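Local coordinates for protein phosphoribosyl-glycinamide (GAR) synthetase (Cryptococcus neoformans var. grubii serotype A, PDB 7LVO) that catalyses the ATP-dependent joining of glycine to 5-phosphoribosylamine in de novo purine synthesis, as the N-terminal GAR synthetase half of a bifunctional enzyme, at residues L148-M153 with P159-R164; D248-V253 with G304-G309. All blocks are in the same frame, centred on the assembly; numbering follows the deposited sequence.

Contact 1: residues L148-M153 with P159-R164; sequences LSKEFM and PTAAFR
K150, on helix 146-155, and F163, the first residue of strand 163-167, bring their CA atoms to 7.6 Å as the chain leaves the helix and runs back alongside it into an edge strand of the ATP-grasp domain. The lysine and phenylalanine side chains run antiparallel past one another. K150 CB sits over the middle of the F163 ring, 3.4 Å from its centroid and 13° off the normal, a CH-pi contact over the ring face. Bends at chi2 (-72°) and chi3 fold the lysine chain back, so that K150 CE also lies against the aromatic group, 3.5 Å from F163 CD1. Beyond it, K150 NZ donates to T160 OG1 at 2.6 Å and to A161 O at 3.0 Å. The second bond meets the carbonyl at a C=O...N angle of 126°, slightly tilted from its plane. From the same helix, M153 SD lies 3.6 Å from T160 CB, the two side chains crossing at about a right angle. T160 OG1 is also hydrogen-bonded to V329 O, which joins this loop to strand 326-333. E233, within the span predicted to bind ATP, forms a salt bridge with K150 NZ. With two oxygens of the 159-164 segment and a carboxylate gripping one ammonium group, K150 probably helps position E233 beside the predicted nucleotide site.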
ATOM      1  N   LEU A 148     -15.162  -9.550   6.745  1.00 28.34           N
ATOM      2  CA  LEU A 148     -14.782  -9.339   8.138  1.00 31.84           C
ATOM      3  C   LEU A 148     -14.527  -7.863   8.421  1.00 22.49           C
ATOM      4  O   LEU A 148     -14.931  -7.344   9.471  1.00 27.41           O
ATOM      5  CB  LEU A 148     -13.549 -10.178   8.472  1.00 27.82           C
ATOM      6  CG  LEU A 148     -12.975 -10.036   9.883  1.00 41.05           C
ATOM      7  CD1 LEU A 148     -12.181 -11.287  10.256  1.00 48.11           C
ATOM      8  CD2 LEU A 148     -12.091  -8.799  10.019  1.00 30.23           C
ATOM      9  N   SER A 149     -13.867  -7.168   7.496  1.00 30.92           N
ATOM     10  CA  SER A 149     -13.538  -5.765   7.723  1.00 29.69           C
ATOM     11  C   SER A 149     -14.795  -4.920   7.848  1.00 27.89           C
ATOM     12  O   SER A 149     -14.883  -4.042   8.717  1.00 25.01           O
ATOM     13  CB  SER A 149     -12.653  -5.240   6.592  1.00 25.69           C
ATOM     14  OG  SER A 149     -13.387  -5.106   5.394  1.00 39.22           O
ATOM     15  N   LYS A 150     -15.785  -5.165   6.988  1.00 30.89           N
ATOM     16  CA  LYS A 150     -17.020  -4.391   7.058  1.00 30.17           C
ATOM     17  C   LYS A 150     -17.774  -4.682   8.351  1.00 32.94           C
ATOM     18  O   LYS A 150     -18.317  -3.764   8.979  1.00 29.35           O
ATOM     19  CB  LYS A 150     -17.896  -4.690   5.842  1.00 28.92           C
ATOM     20  CG  LYS A 150     -17.253  -4.319   4.513  1.00 26.92           C
ATOM     21  CD  LYS A 150     -17.176  -2.811   4.295  1.00 27.84           C
ATOM     22  CE  LYS A 150     -18.567  -2.192   4.129  1.00 33.02           C
ATOM     23  NZ  LYS A 150     -18.502  -0.769   3.677  1.00 32.63           N
ATOM     24  N   GLU A 151     -17.827  -5.952   8.761  1.00 28.50           N
ATOM     25  CA  GLU A 151     -18.433  -6.285  10.045  1.00 37.06           C
ATOM     26  C   GLU A 151     -17.701  -5.583  11.183  1.00 29.68           C
ATOM     27  O   GLU A 151     -18.333  -5.052  12.101  1.00 31.19           O
ATOM     28  CB  GLU A 151     -18.425  -7.801  10.255  1.00 37.26           C
ATOM     29  CG  GLU A 151     -19.115  -8.255  11.536  1.00 39.14           C
ATOM     30  CD  GLU A 151     -18.817  -9.706  11.889  1.00 51.73           C
ATOM     31  OE1 GLU A 151     -18.185 -10.410  11.070  1.00 49.34           O
ATOM     32  OE2 GLU A 151     -19.210 -10.142  12.991  1.00 57.35           O
ATOM     33  N   PHE A 152     -16.366  -5.584  11.141  1.00 26.63           N
ATOM     34  CA  PHE A 152     -15.584  -4.891  12.158  1.00 27.27           C
ATOM     35  C   PHE A 152     -15.964  -3.418  12.236  1.00 26.92           C
ATOM     36  O   PHE A 152     -16.095  -2.860  13.328  1.00 27.64           O
ATOM     37  CB  PHE A 152     -14.089  -5.054  11.856  1.00 22.77           C
ATOM     38  CG  PHE A 152     -13.191  -4.245  12.753  1.00 23.64           C
ATOM     39  CD1 PHE A 152     -12.844  -2.947  12.424  1.00 28.66           C
ATOM     40  CD2 PHE A 152     -12.694  -4.786  13.928  1.00 28.73           C
ATOM     41  CE1 PHE A 152     -12.023  -2.201  13.249  1.00 28.56           C
ATOM     42  CE2 PHE A 152     -11.875  -4.043  14.758  1.00 32.24           C
ATOM     43  CZ  PHE A 152     -11.537  -2.754  14.422  1.00 29.57           C
ATOM     44  N   MET A 153     -16.145  -2.768  11.083  1.00 26.93           N
ATOM     45  CA  MET A 153     -16.479  -1.350  11.088  1.00 30.94           C
ATOM     46  C   MET A 153     -17.842  -1.114  11.732  1.00 27.31           C
ATOM     47  O   MET A 153     -18.006  -0.205  12.556  1.00 26.68           O
ATOM     48  CB  MET A 153     -16.453  -0.803   9.657  1.00 32.05           C
ATOM     49  CG  MET A 153     -15.095  -0.859   8.988  1.00 29.17           C
ATOM     50  SD  MET A 153     -15.186  -0.430   7.229  1.00 34.73           S
ATOM     51  CE  MET A 153     -13.615  -1.058   6.633  1.00 32.99           C
ATOM     52  N   PRO A 159     -17.461   4.741  10.432  1.00 23.79           N
ATOM     53  CA  PRO A 159     -18.285   5.133   9.278  1.00 23.57           C
ATOM     54  C   PRO A 159     -17.828   4.473   7.984  1.00 31.72           C
ATOM     55  O   PRO A 159     -16.664   4.578   7.580  1.00 22.71           O
ATOM     56  CB  PRO A 159     -18.124   6.660   9.225  1.00 35.95           C
ATOM     57  CG  PRO A 159     -16.857   6.945   9.963  1.00 33.22           C
ATOM     58  CD  PRO A 159     -16.768   5.893  11.040  1.00 24.39           C
ATOM     59  N   THR A 160     -18.767   3.795   7.328  1.00 28.07           N
ATOM     60  CA  THR A 160     -18.496   3.109   6.072  1.00 31.45           C
ATOM     61  C   THR A 160     -19.814   2.970   5.318  1.00 29.70           C
ATOM     62  O   THR A 160     -20.888   3.256   5.846  1.00 29.09           O
ATOM     63  CB  THR A 160     -17.844   1.743   6.307  1.00 31.38           C
ATOM     64  OG1 THR A 160     -17.425   1.177   5.057  1.00 32.00           O
ATOM     65  CG2 THR A 160     -18.825   0.793   6.982  1.00 33.28           C
ATOM     66  N   ALA A 161     -19.717   2.520   4.071  1.00 32.09           N
ATOM     67  CA  ALA A 161     -20.908   2.376   3.241  1.00 31.33           C
ATOM     68  C   ALA A 161     -21.776   1.222   3.733  1.00 34.15           C
ATOM     69  O   ALA A 161     -21.271   0.176   4.159  1.00 29.88           O
ATOM     70  CB  ALA A 161     -20.512   2.145   1.783  1.00 36.57           C
ATOM     71  N   ALA A 162     -23.094   1.422   3.684  1.00 25.20           N
ATOM     72  CA  ALA A 162     -24.028   0.346   3.980  1.00 29.81           C
ATOM     73  C   ALA A 162     -23.671  -0.884   3.158  1.00 33.74           C
ATOM     74  O   ALA A 162     -23.183  -0.774   2.029  1.00 34.01           O
ATOM     75  CB  ALA A 162     -25.462   0.781   3.681  1.00 33.38           C
ATOM     76  N   PHE A 163     -23.903  -2.062   3.734  1.00 32.30           N
ATOM     77  CA  PHE A 163     -23.426  -3.290   3.113  1.00 32.10           C
ATOM     78  C   PHE A 163     -24.179  -4.489   3.669  1.00 33.48           C
ATOM     79  O   PHE A 163     -24.875  -4.405   4.683  1.00 29.03           O
ATOM     80  CB  PHE A 163     -21.924  -3.480   3.356  1.00 33.35           C
ATOM     81  CG  PHE A 163     -21.599  -3.949   4.749  1.00 31.19           C
ATOM     82  CD1 PHE A 163     -21.486  -3.044   5.791  1.00 39.96           C
ATOM     83  CD2 PHE A 163     -21.426  -5.295   5.021  1.00 33.09           C
ATOM     84  CE1 PHE A 163     -21.193  -3.476   7.074  1.00 34.24           C
ATOM     85  CE2 PHE A 163     -21.133  -5.729   6.297  1.00 31.47           C
ATOM     86  CZ  PHE A 163     -21.015  -4.818   7.323  1.00 33.08           C
ATOM     87  N   ARG A 164     -24.014  -5.619   2.982  1.00 34.88           N
ATOM     88  CA  ARG A 164     -24.402  -6.924   3.495  1.00 39.06           C
ATOM     89  C   ARG A 164     -23.479  -7.956   2.856  1.00 40.34           C
ATOM     90  O   ARG A 164     -23.210  -7.900   1.650  1.00 36.48           O
ATOM     91  CB  ARG A 164     -25.864  -7.260   3.197  1.00 52.10           C
ATOM     92  CG  ARG A 164     -26.878  -6.513   4.059  1.00 54.96           C
ATOM     93  CD  ARG A 164     -26.692  -6.780   5.556  1.00 58.54           C
ATOM     94  NE  ARG A 164     -26.710  -8.200   5.885  1.00 58.14           N
ATOM     95  CZ  ARG A 164     -25.669  -8.882   6.353  1.00 55.54           C
ATOM     96  NH1 ARG A 164     -24.506  -8.297   6.597  1.00 42.23           N
ATOM     97  NH2 ARG A 164     -25.801 -10.184   6.586  1.00 57.44           N
TER

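Contact 2: residues D248-V253 with G304-G309; sequences DGYTIV and GMREDG
R306, near the end of helix 287-307, reaches across to G249 and Y250 in the turn of a beta-hairpin, whose strands 240-248 and 252-254 belong to an antiparallel sheet of the ATP-grasp domain. From a CB directed at the hairpin, the arginine runs outward to R306 CG, which comes 3.5 Å from G249 O. R306 CD follows, seated over one face of the Y250 ring at 3.8 Å from its centroid, a CH-pi contact. A bend at chi3 (-51°) then turns the head group to lie along that ring. R306 NE approaches Y250 CE1 to 3.2 Å, and R306 CZ also lies over the CD1-CE1 bond of Y250. Guanidinium and ring are stacked, with centres 3.9 Å apart and planes at 20°. R306 NH1 completes the reach: it donates to G249 O at 2.9 Å, with an N-H...O angle of 157°, and the bond lies in the carbonyl plane on a lone pair. A water accepts from the same NH1 and donates to Y250 O, so R306 NH1 holds G249 O directly and Y250 O through the water. Flat stacking and in-plane bonding together fix the rotation of the guanidinium. The turn is itself braced by D248, whose OD1 forms an Asx turn with Y250 N at 2.9 Å and extends it to an Asx motif with T251 N, the two donors arriving from opposite faces of the carboxylate plane.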
ATOM      1  N   ASP A 248       1.663   0.639  16.986  1.00 23.85           N
ATOM      2  CA  ASP A 248       2.289  -0.368  17.836  1.00 22.42           C
ATOM      3  C   ASP A 248       1.267  -1.126  18.679  1.00 26.27           C
ATOM      4  O   ASP A 248       1.638  -1.776  19.663  1.00 26.57           O
ATOM      5  CB  ASP A 248       3.355   0.276  18.721  1.00 24.67           C
ATOM      6  CG  ASP A 248       2.769   1.075  19.878  1.00 18.35           C
ATOM      7  OD1 ASP A 248       1.524   1.217  19.979  1.00 20.23           O
ATOM      8  OD2 ASP A 248       3.569   1.566  20.702  1.00 19.88           O
ATOM      9  N   GLY A 249      -0.015  -1.057  18.305  1.00 21.18           N
ATOM     10  CA  GLY A 249      -1.089  -1.687  19.024  1.00 25.30           C
ATOM     11  C   GLY A 249      -1.807  -0.762  19.988  1.00 17.55           C
ATOM     12  O   GLY A 249      -2.983  -0.984  20.292  1.00 17.92           O
ATOM     13  N   TYR A 250      -1.106   0.246  20.496  1.00 22.19           N
ATOM     14  CA  TYR A 250      -1.691   1.280  21.341  1.00 27.07           C
ATOM     15  C   TYR A 250      -1.541   2.655  20.706  1.00 20.61           C
ATOM     16  O   TYR A 250      -2.542   3.338  20.465  1.00 20.59           O
ATOM     17  CB  TYR A 250      -1.039   1.273  22.733  1.00 29.40           C
ATOM     18  CG  TYR A 250      -1.697   0.366  23.747  1.00 19.14           C
ATOM     19  CD1 TYR A 250      -2.853   0.752  24.402  1.00 24.31           C
ATOM     20  CD2 TYR A 250      -1.140  -0.876  24.068  1.00 21.49           C
ATOM     21  CE1 TYR A 250      -3.460  -0.075  25.343  1.00 20.14           C
ATOM     22  CE2 TYR A 250      -1.730  -1.706  24.998  1.00 29.16           C
ATOM     23  CZ  TYR A 250      -2.887  -1.300  25.640  1.00 29.17           C
ATOM     24  OH  TYR A 250      -3.473  -2.118  26.565  1.00 27.38           O
ATOM     25  N   THR A 251      -0.312   3.072  20.425  1.00 28.06           N
ATOM     26  CA  THR A 251      -0.047   4.352  19.800  1.00 26.72           C
ATOM     27  C   THR A 251      -0.182   4.238  18.286  1.00 28.94           C
ATOM     28  O   THR A 251       0.224   3.239  17.685  1.00 20.40           O
ATOM     29  CB  THR A 251       1.357   4.832  20.166  1.00 26.96           C
ATOM     30  OG1 THR A 251       1.467   4.943  21.592  1.00 24.09           O
ATOM     31  CG2 THR A 251       1.659   6.175  19.509  1.00 25.25           C
ATOM     32  N   ILE A 252      -0.771   5.261  17.672  1.00 21.21           N
ATOM     33  CA  ILE A 252      -0.892   5.339  16.218  1.00 27.53           C
ATOM     34  C   ILE A 252      -0.491   6.742  15.786  1.00 31.16           C
ATOM     35  O   ILE A 252      -1.043   7.731  16.286  1.00 27.20           O
ATOM     36  CB  ILE A 252      -2.314   4.995  15.740  1.00 30.04           C
ATOM     37  CG1 ILE A 252      -2.392   5.111  14.214  1.00 30.92           C
ATOM     38  CG2 ILE A 252      -3.344   5.882  16.415  1.00 28.15           C
ATOM     39  CD1 ILE A 252      -3.608   4.438  13.605  1.00 27.99           C
ATOM     40  N   VAL A 253       0.475   6.826  14.871  1.00 20.45           N
ATOM     41  CA  VAL A 253       1.009   8.102  14.402  1.00 25.63           C
ATOM     42  C   VAL A 253       0.737   8.239  12.908  1.00 24.13           C
ATOM     43  O   VAL A 253       1.366   7.544  12.100  1.00 23.10           O
ATOM     44  CB  VAL A 253       2.514   8.216  14.693  1.00 21.28           C
ATOM     45  CG1 VAL A 253       3.069   9.529  14.165  1.00 24.66           C
ATOM     46  CG2 VAL A 253       2.783   8.088  16.200  1.00 23.71           C
ATOM     47  N   GLY A 304     -10.424  -0.865  18.717  1.00 27.95           N
ATOM     48  CA  GLY A 304     -11.310  -1.979  18.444  1.00 23.70           C
ATOM     49  C   GLY A 304     -10.568  -3.285  18.244  1.00 29.45           C
ATOM     50  O   GLY A 304     -11.052  -4.351  18.643  1.00 25.21           O
ATOM     51  N   MET A 305      -9.388  -3.222  17.619  1.00 24.06           N
ATOM     52  CA  MET A 305      -8.618  -4.440  17.389  1.00 28.35           C
ATOM     53  C   MET A 305      -8.139  -5.047  18.706  1.00 26.55           C
ATOM     54  O   MET A 305      -8.124  -6.273  18.858  1.00 30.77           O
ATOM     55  CB  MET A 305      -7.436  -4.146  16.464  1.00 26.28           C
ATOM     56  CG  MET A 305      -7.841  -3.792  15.034  1.00 26.88           C
ATOM     57  SD  MET A 305      -8.681  -5.147  14.176  1.00 27.88           S
ATOM     58  CE  MET A 305      -7.271  -6.174  13.733  1.00 25.36           C
ATOM     59  N   ARG A 306      -7.747  -4.209  19.670  1.00 23.55           N
ATOM     60  CA  ARG A 306      -7.414  -4.728  20.995  1.00 29.61           C
ATOM     61  C   ARG A 306      -8.635  -5.371  21.651  1.00 30.49           C
ATOM     62  O   ARG A 306      -8.562  -6.491  22.161  1.00 23.00           O
ATOM     63  CB  ARG A 306      -6.865  -3.617  21.893  1.00 28.74           C
ATOM     64  CG  ARG A 306      -5.495  -3.117  21.513  1.00 33.52           C
ATOM     65  CD  ARG A 306      -4.788  -2.459  22.707  1.00 24.41           C
ATOM     66  NE  ARG A 306      -5.627  -1.452  23.358  1.00 23.29           N
ATOM     67  CZ  ARG A 306      -5.775  -0.206  22.931  1.00 34.33           C
ATOM     68  NH1 ARG A 306      -5.177   0.221  21.829  1.00 27.01           N
ATOM     69  NH2 ARG A 306      -6.543   0.632  23.628  1.00 24.51           N
ATOM     70  N   GLU A 307      -9.770  -4.671  21.637  1.00 28.70           N
ATOM     71  CA  GLU A 307     -10.983  -5.214  22.242  1.00 34.66           C
ATOM     72  C   GLU A 307     -11.364  -6.547  21.611  1.00 33.78           C
ATOM     73  O   GLU A 307     -11.748  -7.490  22.316  1.00 35.83           O
ATOM     74  CB  GLU A 307     -12.127  -4.210  22.108  1.00 34.55           C
ATOM     75  CG  GLU A 307     -11.909  -2.934  22.898  1.00 43.11           C
ATOM     76  CD  GLU A 307     -12.941  -1.866  22.584  1.00 46.35           C
ATOM     77  OE1 GLU A 307     -13.489  -1.874  21.458  1.00 36.99           O
ATOM     78  OE2 GLU A 307     -13.199  -1.017  23.469  1.00 46.54           O
ATOM     79  N   ASP A 308     -11.251  -6.652  20.284  1.00 26.57           N
ATOM     80  CA  ASP A 308     -11.561  -7.903  19.607  1.00 26.76           C
ATOM     81  C   ASP A 308     -10.510  -8.974  19.849  1.00 26.16           C
ATOM     82  O   ASP A 308     -10.720 -10.121  19.438  1.00 31.44           O
ATOM     83  CB  ASP A 308     -11.725  -7.666  18.105  1.00 24.41           C
ATOM     84  CG  ASP A 308     -12.995  -6.903  17.768  1.00 37.97           C
ATOM     85  OD1 ASP A 308     -13.783  -6.620  18.693  1.00 34.54           O
ATOM     86  OD2 ASP A 308     -13.201  -6.577  16.580  1.00 35.31           O
ATOM     87  N   GLY A 309      -9.399  -8.637  20.497  1.00 33.79           N
ATOM     88  CA  GLY A 309      -8.411  -9.615  20.890  1.00 29.54           C
ATOM     89  C   GLY A 309      -7.249  -9.811  19.945  1.00 36.26           C
ATOM     90  O   GLY A 309      -6.492 -10.774  20.116  1.00 31.00           O
TER
HETATM   91  O   HOH W   1      -5.178   2.935  21.164  1.00 27.61           O

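Both contacts lie in the ATP-grasp domain, about 18 Å apart between centres, yet they join different elements: contact 1 a helix to the loop and edge strand that follow it, contact 2 a hairpin turn to the end of helix 287-307. Contact 1 buries more surface (297 against 154 Å²) and centres on a buried lysine beside the predicted ATP site, with M153 near the predicted magnesium ligand E331. Contact 2, away from those sites, pairs a partly exposed arginine with an exposed tyrosine and uses a water. F152 bridges them, its CE2 lying 3.4 Å from M305 SD. Nearby, D308 makes a salt bridge with R155, joining helix 146-155 to the end of helix 287-307.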